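PDB 3IUZ: putative glyoxalase superfamily protein from Ralstonia eutropha, which probably acts as an iron(II)-dependent dioxygenase of the 2-oxoadipate dioxygenase/decarboxylase family, a glyoxalase relative that converts 2-oxoadipate to 2-hydroxyglutarate. Local coordinates for residues L107-Y112 with L178-D183; A40-I45 with H132-E137; T126-A131 with V144-P149. One frame throughout, in Å; residues are numbered along the deposited sequence.

Contact 1: L107-Y112 with L178-D183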
loop_
_atom_site.group_PDB
_atom_site.type_symbol
_atom_site.label_atom_id
_atom_site.label_comp_id
_atom_site.label_asym_id
_atom_site.label_seq_id
_atom_site.Cartn_x
_atom_site.Cartn_y
_atom_site.Cartn_z
ATOM N N LEU A 107 -11.422 -3.100 -1.912
ATOM C CA LEU A 107 -10.842 -3.281 -3.234
ATOM C C LEU A 107 -11.822 -3.938 -4.209
ATOM O O LEU A 107 -11.769 -3.668 -5.403
ATOM C CB LEU A 107 -9.582 -4.176 -3.162
ATOM C CG LEU A 107 -8.476 -3.629 -2.248
ATOM C CD1 LEU A 107 -7.255 -4.497 -2.112
ATOM C CD2 LEU A 107 -8.061 -2.232 -2.731
ATOM N N ARG A 108 -12.674 -4.836 -3.698
ATOM C CA ARG A 108 -13.589 -5.603 -4.554
ATOM C C ARG A 108 -14.589 -4.651 -5.216
ATOM O O ARG A 108 -14.659 -4.628 -6.420
ATOM C CB ARG A 108 -14.253 -6.732 -3.775
ATOM C CG ARG A 108 -13.285 -7.820 -3.373
ATOM C CD ARG A 108 -12.842 -8.726 -4.505
ATOM N NE ARG A 108 -13.906 -9.640 -4.855
ATOM C CZ ARG A 108 -14.452 -9.805 -6.046
ATOM N NH1 ARG A 108 -14.044 -9.125 -7.111
ATOM N NH2 ARG A 108 -15.467 -10.663 -6.167
ATOM N N PRO A 109 -15.292 -3.805 -4.450
ATOM C CA PRO A 109 -16.201 -2.881 -5.141
ATOM C C PRO A 109 -15.485 -1.804 -5.999
ATOM O O PRO A 109 -16.065 -1.255 -6.932
ATOM C CB PRO A 109 -16.980 -2.252 -3.989
ATOM C CG PRO A 109 -16.101 -2.481 -2.766
ATOM C CD PRO A 109 -15.499 -3.780 -2.985
ATOM N N LEU A 110 -14.229 -1.487 -5.705
ATOM C CA LEU A 110 -13.417 -0.658 -6.611
ATOM C C LEU A 110 -13.122 -1.300 -7.973
ATOM O O LEU A 110 -12.747 -0.595 -8.899
ATOM C CB LEU A 110 -12.094 -0.280 -6.005
ATOM C CG LEU A 110 -12.142 0.803 -4.915
ATOM C CD1 LEU A 110 -10.714 0.964 -4.258
ATOM C CD2 LEU A 110 -12.715 2.174 -5.379
ATOM N N GLY A 111 -13.269 -2.624 -8.067
ATOM C CA GLY A 111 -13.053 -3.331 -9.319
ATOM C C GLY A 111 -11.888 -4.318 -9.308
ATOM O O GLY A 111 -11.550 -4.854 -10.340
ATOM N N TYR A 112 -11.237 -4.532 -8.160
ATOM C CA TYR A 112 -10.162 -5.520 -8.069
ATOM C C TYR A 112 -10.703 -6.964 -7.917
ATOM O O TYR A 112 -11.787 -7.198 -7.378
ATOM C CB TYR A 112 -9.199 -5.223 -6.899
ATOM C CG TYR A 112 -8.399 -3.963 -7.114
ATOM C CD1 TYR A 112 -8.918 -2.727 -6.752
ATOM C CD2 TYR A 112 -7.109 -4.009 -7.666
ATOM C CE1 TYR A 112 -8.181 -1.560 -6.935
ATOM C CE2 TYR A 112 -6.392 -2.859 -7.887
ATOM C CZ TYR A 112 -6.924 -1.640 -7.512
ATOM O OH TYR A 112 -6.216 -0.484 -7.716
ATOM N N LEU A 178 -20.718 5.244 -1.027
ATOM C CA LEU A 178 -20.173 5.646 -2.341
ATOM C C LEU A 178 -19.518 4.450 -3.066
ATOM O O LEU A 178 -19.638 4.311 -4.288
ATOM C CB LEU A 178 -19.170 6.823 -2.176
ATOM C CG LEU A 178 -19.822 8.159 -1.730
ATOM C CD1 LEU A 178 -18.768 9.290 -1.459
ATOM C CD2 LEU A 178 -20.853 8.607 -2.801
ATOM N N LEU A 179 -18.846 3.611 -2.282
ATOM C CA LEU A 179 -18.243 2.383 -2.772
ATOM C C LEU A 179 -19.254 1.464 -3.489
ATOM O O LEU A 179 -19.016 0.979 -4.585
ATOM C CB LEU A 179 -17.652 1.655 -1.571
ATOM C CG LEU A 179 -16.451 0.776 -1.799
ATOM C CD1 LEU A 179 -15.496 1.484 -2.754
ATOM C CD2 LEU A 179 -15.836 0.442 -0.389
ATOM N N TRP A 180 -20.411 1.236 -2.856
ATOM C CA TRP A 180 -21.421 0.353 -3.401
ATOM C C TRP A 180 -22.283 0.984 -4.500
ATOM O O TRP A 180 -22.755 0.242 -5.375
ATOM C CB TRP A 180 -22.196 -0.309 -2.237
ATOM C CG TRP A 180 -21.240 -1.206 -1.558
ATOM C CD1 TRP A 180 -20.513 -0.963 -0.415
ATOM C CD2 TRP A 180 -20.722 -2.427 -2.097
ATOM N NE1 TRP A 180 -19.643 -1.988 -0.195
ATOM C CE2 TRP A 180 -19.745 -2.894 -1.211
ATOM C CE3 TRP A 180 -21.000 -3.172 -3.249
ATOM C CZ2 TRP A 180 -19.033 -4.082 -1.439
ATOM C CZ3 TRP A 180 -20.285 -4.345 -3.476
ATOM C CH2 TRP A 180 -19.341 -4.804 -2.533
ATOM N N GLN A 181 -22.448 2.320 -4.514
ATOM C CA GLN A 181 -22.990 3.026 -5.691
ATOM C C GLN A 181 -22.059 2.813 -6.896
ATOM O O GLN A 181 -22.517 2.587 -8.023
ATOM C CB GLN A 181 -23.145 4.545 -5.431
ATOM C CG GLN A 181 -24.293 4.780 -4.392
ATOM C CD GLN A 181 -24.549 6.218 -4.079
ATOM O OE1 GLN A 181 -23.969 7.121 -4.715
ATOM N NE2 GLN A 181 -25.413 6.447 -3.092
ATOM N N LEU A 182 -20.757 2.904 -6.635
ATOM C CA LEU A 182 -19.729 2.774 -7.657
ATOM C C LEU A 182 -19.763 1.359 -8.207
ATOM O O LEU A 182 -19.725 1.192 -9.409
ATOM C CB LEU A 182 -18.337 3.082 -7.098
ATOM C CG LEU A 182 -17.147 2.957 -8.060
ATOM C CD1 LEU A 182 -17.301 3.844 -9.297
ATOM C CD2 LEU A 182 -15.830 3.268 -7.315
ATOM N N ASP A 183 -19.822 0.380 -7.316
ATOM C CA ASP A 183 -19.899 -1.022 -7.760
ATOM C C ASP A 183 -21.131 -1.231 -8.634
ATOM O O ASP A 183 -21.066 -1.895 -9.646
ATOM C CB ASP A 183 -19.907 -1.986 -6.575
ATOM C CG ASP A 183 -20.255 -3.387 -7.012
ATOM O OD1 ASP A 183 -19.356 -4.079 -7.517
ATOM O OD2 ASP A 183 -21.429 -3.774 -6.885
HETATM O O HOH W 1 -17.079 -2.810 -8.978
#
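P109 lies against the indole of W180, and this pairing brings the C-terminal end of helix 101-110 against helix 173-185. The proline CB sits over the face of the six-membered ring, 3.7 Å from its centroid and only 11° off the normal, a well-formed CH-pi contact. CG of P109 also reaches W180 CZ2 at 3.6 Å. Proline suits the place twice over: its compact ring offers polarised C-H groups to the indole, and its nitrogen, having no hydrogen, makes no bond to the preceding turn, where the helix is kinked.

Deeper in, the contact becomes purely aliphatic. Its tight point is P109 CG against L179 CG at 3.4 Å, though L179 is deposited in two conformers and so close an approach is doubtful. CD1 of L179 meets L110 CD2 at 3.9 Å, and the same L110 CD2 meets L182 CD2 at 3.8 Å. Behind them, L49 and I45 of helix 42-60 pack on L110 and L182 respectively; branched, flexible leucine side chains suit a junction packed from several sides.

The outer side, where W180 is exposed and D183 partly so, is looser and wetter. D183 touches P109 through CB, and a water within hydrogen-bonding distance of both, 2.8 Å from P109 O and 3.0 Å from D183 OD1, may bridge them.

With no direct hydrogen bond between the two segments, this pairing rests mainly on apolar fit, with a water at the polar margin.

Contact 2: A40-I45 with H132-E137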
loop_
_atom_site.group_PDB
_atom_site.type_symbol
_atom_site.label_atom_id
_atom_site.label_comp_id
_atom_site.label_asym_id
_atom_site.label_seq_id
_atom_site.Cartn_x
_atom_site.Cartn_y
_atom_site.Cartn_z
ATOM N N ALA A 40 -16.710 9.934 -13.277
ATOM C CA ALA A 40 -15.525 9.163 -12.985
ATOM C C ALA A 40 -15.853 7.689 -12.925
ATOM O O ALA A 40 -16.724 7.231 -12.135
ATOM C CB ALA A 40 -14.869 9.626 -11.688
ATOM N N THR A 41 -15.172 6.934 -13.775
ATOM C CA THR A 41 -15.354 5.490 -13.752
ATOM C C THR A 41 -14.613 4.835 -12.572
ATOM O O THR A 41 -13.687 5.419 -12.018
ATOM C CB THR A 41 -14.850 4.853 -15.025
ATOM O OG1 THR A 41 -13.438 5.080 -15.174
ATOM C CG2 THR A 41 -15.585 5.419 -16.260
ATOM N N ARG A 42 -14.949 3.581 -12.264
ATOM C CA ARG A 42 -14.254 2.882 -11.196
ATOM C C ARG A 42 -12.768 2.734 -11.464
ATOM O O ARG A 42 -11.973 2.820 -10.512
ATOM C CB ARG A 42 -14.842 1.513 -10.885
ATOM C CG ARG A 42 -14.680 0.499 -11.937
ATOM C CD ARG A 42 -15.265 -0.840 -11.509
ATOM N NE ARG A 42 -14.951 -1.849 -12.504
ATOM C CZ ARG A 42 -15.324 -3.120 -12.456
ATOM N NH1 ARG A 42 -16.073 -3.594 -11.451
ATOM N NH2 ARG A 42 -14.943 -3.911 -13.435
ATOM N N ALA A 43 -12.395 2.486 -12.723
ATOM C CA ALA A 43 -10.974 2.445 -13.115
ATOM C C ALA A 43 -10.245 3.774 -12.833
ATOM O O ALA A 43 -9.137 3.805 -12.281
ATOM C CB ALA A 43 -10.838 2.106 -14.572
ATOM N N GLU A 44 -10.825 4.875 -13.281
ATOM C CA GLU A 44 -10.258 6.178 -12.976
ATOM C C GLU A 44 -10.117 6.416 -11.453
ATOM O O GLU A 44 -9.090 6.946 -10.987
ATOM C CB GLU A 44 -11.115 7.278 -13.574
ATOM C CG GLU A 44 -11.115 7.291 -15.117
ATOM C CD GLU A 44 -12.139 8.212 -15.744
ATOM O OE1 GLU A 44 -13.071 8.693 -15.046
ATOM O OE2 GLU A 44 -12.004 8.463 -16.962
ATOM N N ILE A 45 -11.155 6.054 -10.698
ATOM C CA ILE A 45 -11.131 6.268 -9.279
ATOM C C ILE A 45 -10.046 5.405 -8.644
ATOM O O ILE A 45 -9.299 5.868 -7.746
ATOM C CB ILE A 45 -12.523 6.020 -8.642
ATOM C CG1 ILE A 45 -13.457 7.161 -9.040
ATOM C CG2 ILE A 45 -12.451 5.889 -7.105
ATOM C CD1 ILE A 45 -15.003 6.778 -8.936
ATOM N N HIS A 132 -6.701 -5.082 -10.943
ATOM C CA HIS A 132 -7.909 -4.406 -11.379
ATOM C C HIS A 132 -8.481 -4.997 -12.657
ATOM O O HIS A 132 -7.790 -5.099 -13.688
ATOM C CB HIS A 132 -7.684 -2.909 -11.517
ATOM C CG HIS A 132 -8.952 -2.147 -11.434
ATOM N ND1 HIS A 132 -9.795 -2.022 -12.516
ATOM C CD2 HIS A 132 -9.571 -1.532 -10.390
ATOM C CE1 HIS A 132 -10.882 -1.360 -12.146
ATOM N NE2 HIS A 132 -10.760 -1.018 -10.868
ATOM N N ALA A 133 -9.761 -5.349 -12.606
ATOM C CA ALA A 133 -10.416 -6.047 -13.735
ATOM C C ALA A 133 -10.411 -5.200 -15.004
ATOM O O ALA A 133 -10.482 -5.746 -16.070
ATOM C CB ALA A 133 -11.871 -6.449 -13.373
ATOM N N ASP A 134 -10.346 -3.878 -14.899
ATOM C CA ASP A 134 -10.477 -3.030 -16.085
ATOM C C ASP A 134 -9.143 -2.715 -16.751
ATOM O O ASP A 134 -9.126 -2.236 -17.879
ATOM C CB ASP A 134 -11.215 -1.707 -15.803
ATOM C CG ASP A 134 -12.628 -1.896 -15.291
ATOM O OD1 ASP A 134 -13.283 -2.926 -15.601
ATOM O OD2 ASP A 134 -13.108 -0.977 -14.573
ATOM N N ALA A 135 -8.035 -2.942 -16.063
ATOM C CA ALA A 135 -6.703 -2.633 -16.601
ATOM C C ALA A 135 -5.675 -3.341 -15.712
ATOM O O ALA A 135 -4.925 -2.674 -14.980
ATOM C CB ALA A 135 -6.459 -1.081 -16.622
ATOM N N PRO A 136 -5.673 -4.689 -15.741
ATOM C CA PRO A 136 -4.921 -5.473 -14.753
ATOM C C PRO A 136 -3.407 -5.247 -14.799
ATOM O O PRO A 136 -2.729 -5.301 -13.759
ATOM C CB PRO A 136 -5.282 -6.928 -15.106
ATOM C CG PRO A 136 -5.960 -6.876 -16.437
ATOM C CD PRO A 136 -6.516 -5.534 -16.597
ATOM N N GLU A 137 -2.905 -4.963 -15.999
ATOM C CA GLU A 137 -1.494 -4.668 -16.209
ATOM C C GLU A 137 -1.117 -3.219 -16.013
ATOM O O GLU A 137 0.054 -2.925 -15.783
ATOM C CB GLU A 137 -1.046 -5.087 -17.599
ATOM C CG GLU A 137 -1.253 -6.541 -17.843
ATOM C CD GLU A 137 -0.839 -6.958 -19.248
ATOM O OE1 GLU A 137 -0.332 -6.112 -20.027
ATOM O OE2 GLU A 137 -1.001 -8.147 -19.561
HETATM O O HOH W 2 -14.030 1.576 -15.007
#
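R42 and D134 join the first turn of helix 42-60 to the loop after strand 125-132 by a two-point salt bridge. The guanidinium engages side-on: NE donates to D134 OD2 at 2.9 Å and NH2 to OD1 at 2.9 Å, both nearly straight. Its chain is extended from CG to NE, which suits an arginine spanning from helix to turn. Both oxygens stay near the guanidinium plane, yet that plane is turned 36° from the carboxylate: OD2 is met on its syn side but 30° out of plane, and OD1 from above the plane. NH2 has a further partner in a bound hexaethylene glycol, probably from the crystallisation liquor.

Further hydrogen bonds shape the turn and the helix start. D134 N donates to H132 ND1 at 3.1 Å inside a type I turn from H132 to A135, while H132 NE2 is bonded to L110 O. On the helix side T41 and E44 form a capping box, T41 OG1 accepting from E44 N at 3.2 Å. A water accepts from A43 N and donates to D134 OD2 at 2.7 Å.

Van der Waals contact is modest. CE1 of H132 lies 3.9 Å from CA of A43, whose small side chain lets the turn come close.

A carboxylate held by a bidentate arginine and by a water that relays a helix N-terminal N-H would probably be stabilised in its anionic form.

Contact 3: T126-A131 with V144-P149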
loop_
_atom_site.group_PDB
_atom_site.type_symbol
_atom_site.label_atom_id
_atom_site.label_comp_id
_atom_site.label_asym_id
_atom_site.label_seq_id
_atom_site.Cartn_x
_atom_site.Cartn_y
_atom_site.Cartn_z
ATOM N N THR A 126 0.249 -14.959 5.115
ATOM C CA THR A 126 -0.294 -15.291 3.800
ATOM C C THR A 126 -0.430 -14.033 2.991
ATOM O O THR A 126 -1.092 -13.021 3.401
ATOM C CB THR A 126 -1.695 -15.952 3.911
ATOM O OG1 THR A 126 -1.616 -17.062 4.805
ATOM C CG2 THR A 126 -2.186 -16.406 2.505
ATOM N N GLY A 127 0.144 -14.058 1.800
ATOM C CA GLY A 127 0.011 -12.922 0.904
ATOM C C GLY A 127 -0.895 -13.221 -0.266
ATOM O O GLY A 127 -0.940 -14.359 -0.733
ATOM N N ARG A 128 -1.635 -12.207 -0.699
ATOM C CA ARG A 128 -2.546 -12.324 -1.855
ATOM C C ARG A 128 -2.429 -11.077 -2.704
ATOM O O ARG A 128 -2.348 -9.958 -2.190
ATOM C CB ARG A 128 -3.983 -12.491 -1.389
ATOM C CG ARG A 128 -4.221 -13.754 -0.619
ATOM C CD ARG A 128 -5.690 -13.995 -0.240
ATOM N NE ARG A 128 -5.897 -15.223 0.577
ATOM C CZ ARG A 128 -5.762 -15.311 1.900
ATOM N NH1 ARG A 128 -5.342 -14.283 2.623
ATOM N NH2 ARG A 128 -6.037 -16.455 2.514
ATOM N N SER A 129 -2.440 -11.238 -4.011
ATOM C CA SER A 129 -2.424 -10.084 -4.897
ATOM C C SER A 129 -3.802 -9.841 -5.500
ATOM O O SER A 129 -4.578 -10.797 -5.723
ATOM C CB SER A 129 -1.392 -10.280 -5.991
ATOM O OG SER A 129 -1.782 -11.376 -6.817
ATOM N N TYR A 130 -4.089 -8.563 -5.710
ATOM C CA TYR A 130 -5.352 -8.038 -6.279
ATOM C C TYR A 130 -5.033 -7.179 -7.493
ATOM O O TYR A 130 -4.289 -6.188 -7.407
ATOM C CB TYR A 130 -6.121 -7.214 -5.204
ATOM C CG TYR A 130 -6.650 -8.154 -4.186
ATOM C CD1 TYR A 130 -7.817 -8.858 -4.437
ATOM C CD2 TYR A 130 -5.869 -8.522 -3.071
ATOM C CE1 TYR A 130 -8.304 -9.815 -3.531
ATOM C CE2 TYR A 130 -6.308 -9.474 -2.176
ATOM C CZ TYR A 130 -7.529 -10.127 -2.403
ATOM O OH TYR A 130 -7.937 -11.097 -1.536
ATOM N N ALA A 131 -5.621 -7.540 -8.635
ATOM C CA ALA A 131 -5.448 -6.783 -9.873
ATOM C C ALA A 131 -6.765 -6.236 -10.315
ATOM O O ALA A 131 -7.808 -6.881 -10.166
ATOM C CB ALA A 131 -4.863 -7.680 -11.018
ATOM N N VAL A 144 -1.820 -7.798 -0.385
ATOM C CA VAL A 144 -2.320 -7.721 0.975
ATOM C C VAL A 144 -1.913 -8.962 1.693
ATOM O O VAL A 144 -2.263 -10.078 1.276
ATOM C CB VAL A 144 -3.858 -7.599 1.015
ATOM C CG1 VAL A 144 -4.321 -7.461 2.501
ATOM C CG2 VAL A 144 -4.299 -6.377 0.141
ATOM N N SER A 145 -1.172 -8.767 2.764
ATOM C CA SER A 145 -0.734 -9.850 3.616
ATOM C C SER A 145 -1.485 -9.894 4.920
ATOM O O SER A 145 -1.924 -8.854 5.441
ATOM C CB SER A 145 0.758 -9.705 3.875
ATOM O OG SER A 145 1.461 -10.037 2.691
ATOM N N GLU A 146 -1.643 -11.110 5.422
ATOM C CA GLU A 146 -2.224 -11.385 6.713
ATOM C C GLU A 146 -1.195 -12.030 7.621
ATOM O O GLU A 146 -0.585 -13.081 7.285
ATOM C CB GLU A 146 -3.375 -12.376 6.612
ATOM C CG GLU A 146 -4.514 -11.977 5.713
ATOM C CD GLU A 146 -5.636 -13.002 5.753
ATOM O OE1 GLU A 146 -5.383 -14.229 5.521
ATOM O OE2 GLU A 146 -6.765 -12.537 5.975
ATOM N N PHE A 147 -1.031 -11.444 8.798
ATOM C CA PHE A 147 -0.215 -12.061 9.850
ATOM C C PHE A 147 -1.022 -13.061 10.716
ATOM O O PHE A 147 -2.152 -12.771 11.149
ATOM C CB PHE A 147 0.444 -10.986 10.747
ATOM C CG PHE A 147 1.339 -11.582 11.747
ATOM C CD1 PHE A 147 2.582 -12.000 11.387
ATOM C CD2 PHE A 147 0.884 -11.847 13.040
ATOM C CE1 PHE A 147 3.381 -12.644 12.288
ATOM C CE2 PHE A 147 1.716 -12.499 13.949
ATOM C CZ PHE A 147 2.940 -12.886 13.547
ATOM N N HIS A 148 -0.395 -14.210 10.997
ATOM C CA HIS A 148 -0.975 -15.344 11.726
ATOM C C HIS A 148 -0.305 -15.560 13.091
ATOM O O HIS A 148 0.773 -16.155 13.159
ATOM C CB HIS A 148 -0.818 -16.644 10.915
ATOM C CG HIS A 148 -1.398 -16.562 9.533
ATOM N ND1 HIS A 148 -2.726 -16.291 9.323
ATOM C CD2 HIS A 148 -0.844 -16.724 8.302
ATOM C CE1 HIS A 148 -2.968 -16.240 8.018
ATOM N NE2 HIS A 148 -1.849 -16.515 7.372
ATOM N N PRO A 149 -0.979 -15.129 14.175
ATOM C CA PRO A 149 -0.382 -15.256 15.526
ATOM C C PRO A 149 -0.419 -16.639 16.143
ATOM O O PRO A 149 0.203 -16.844 17.190
ATOM C CB PRO A 149 -1.250 -14.293 16.377
ATOM C CG PRO A 149 -1.921 -13.354 15.372
ATOM C CD PRO A 149 -2.187 -14.269 14.199
HETATM O O HOH W 3 -4.456 -11.661 2.094
HETATM O O HOH W 4 -6.239 -16.651 5.372
#
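T126 and R128 pair with E146 and V144 in the antiparallel beta hairpin of strands 125-132 and 141-147, part of a mixed sheet consistent with the glyoxalase-type fold of its family. Two hydrogen-bonded pairs, T126 with E146 and R128 with V144, flank the non-hydrogen-bonded pair G127-S145. There the CA atoms approach to 4.2 Å, and glycine, with no side chain, lets S145 OG lie 3.7 Å from its CA.

T126, R128, V144 and E146 share one face. R128 NH1 donates to E146 OE1 at 2.9 Å in a salt bridge; the oxygen is near the guanidinium plane, but the two planes stand 86° apart and the nitrogen comes from above the carboxylate. T126 CG2, anti to its backbone N, lies 3.6 Å above the guanidinium plane, toward its rim. The threonine's other branch, OG1, meets H148 NE2 at 2.6 Å at the ring edge, a bond in which either atom could donate. A beta-branched hydroxyl residue thus serves both neighbours at once.

Further out, E100 lies behind the salt bridge, its backbone N bonded to E146 OE2; its OE1 separately bonds Y130 OH. Y130 also rests CD2 against V144 CG2.

Two waters add to the contacts of R128. One accepts from NH1 and donates to V144 O; the other accepts from NH2 and donates to E146 OE1 at 2.6 Å, closing a ring with the salt bridge.

Overall arrangement
Contacts 1 and 3 are largely buried, whereas contact 2 is partly exposed. Chemistry follows place: mostly carbon against carbon where helices face each other in contact 1, charge and water where the turn of contact 2 lies nearer the surface, and backbone pairing within the sheet in contact 3. Contacts 2 and 3 share strand 125-132, which contact 3 builds into the sheet and which ends in the turn of contact 2. Contacts 1 and 2 adjoin, their centres about 10 Å apart, with a probable hydrogen bond between G111 O and A133 N. Contact 3 nests inside the loop closed by contact 1, and L107 packs on V144 and Y130, linking helix to sheet.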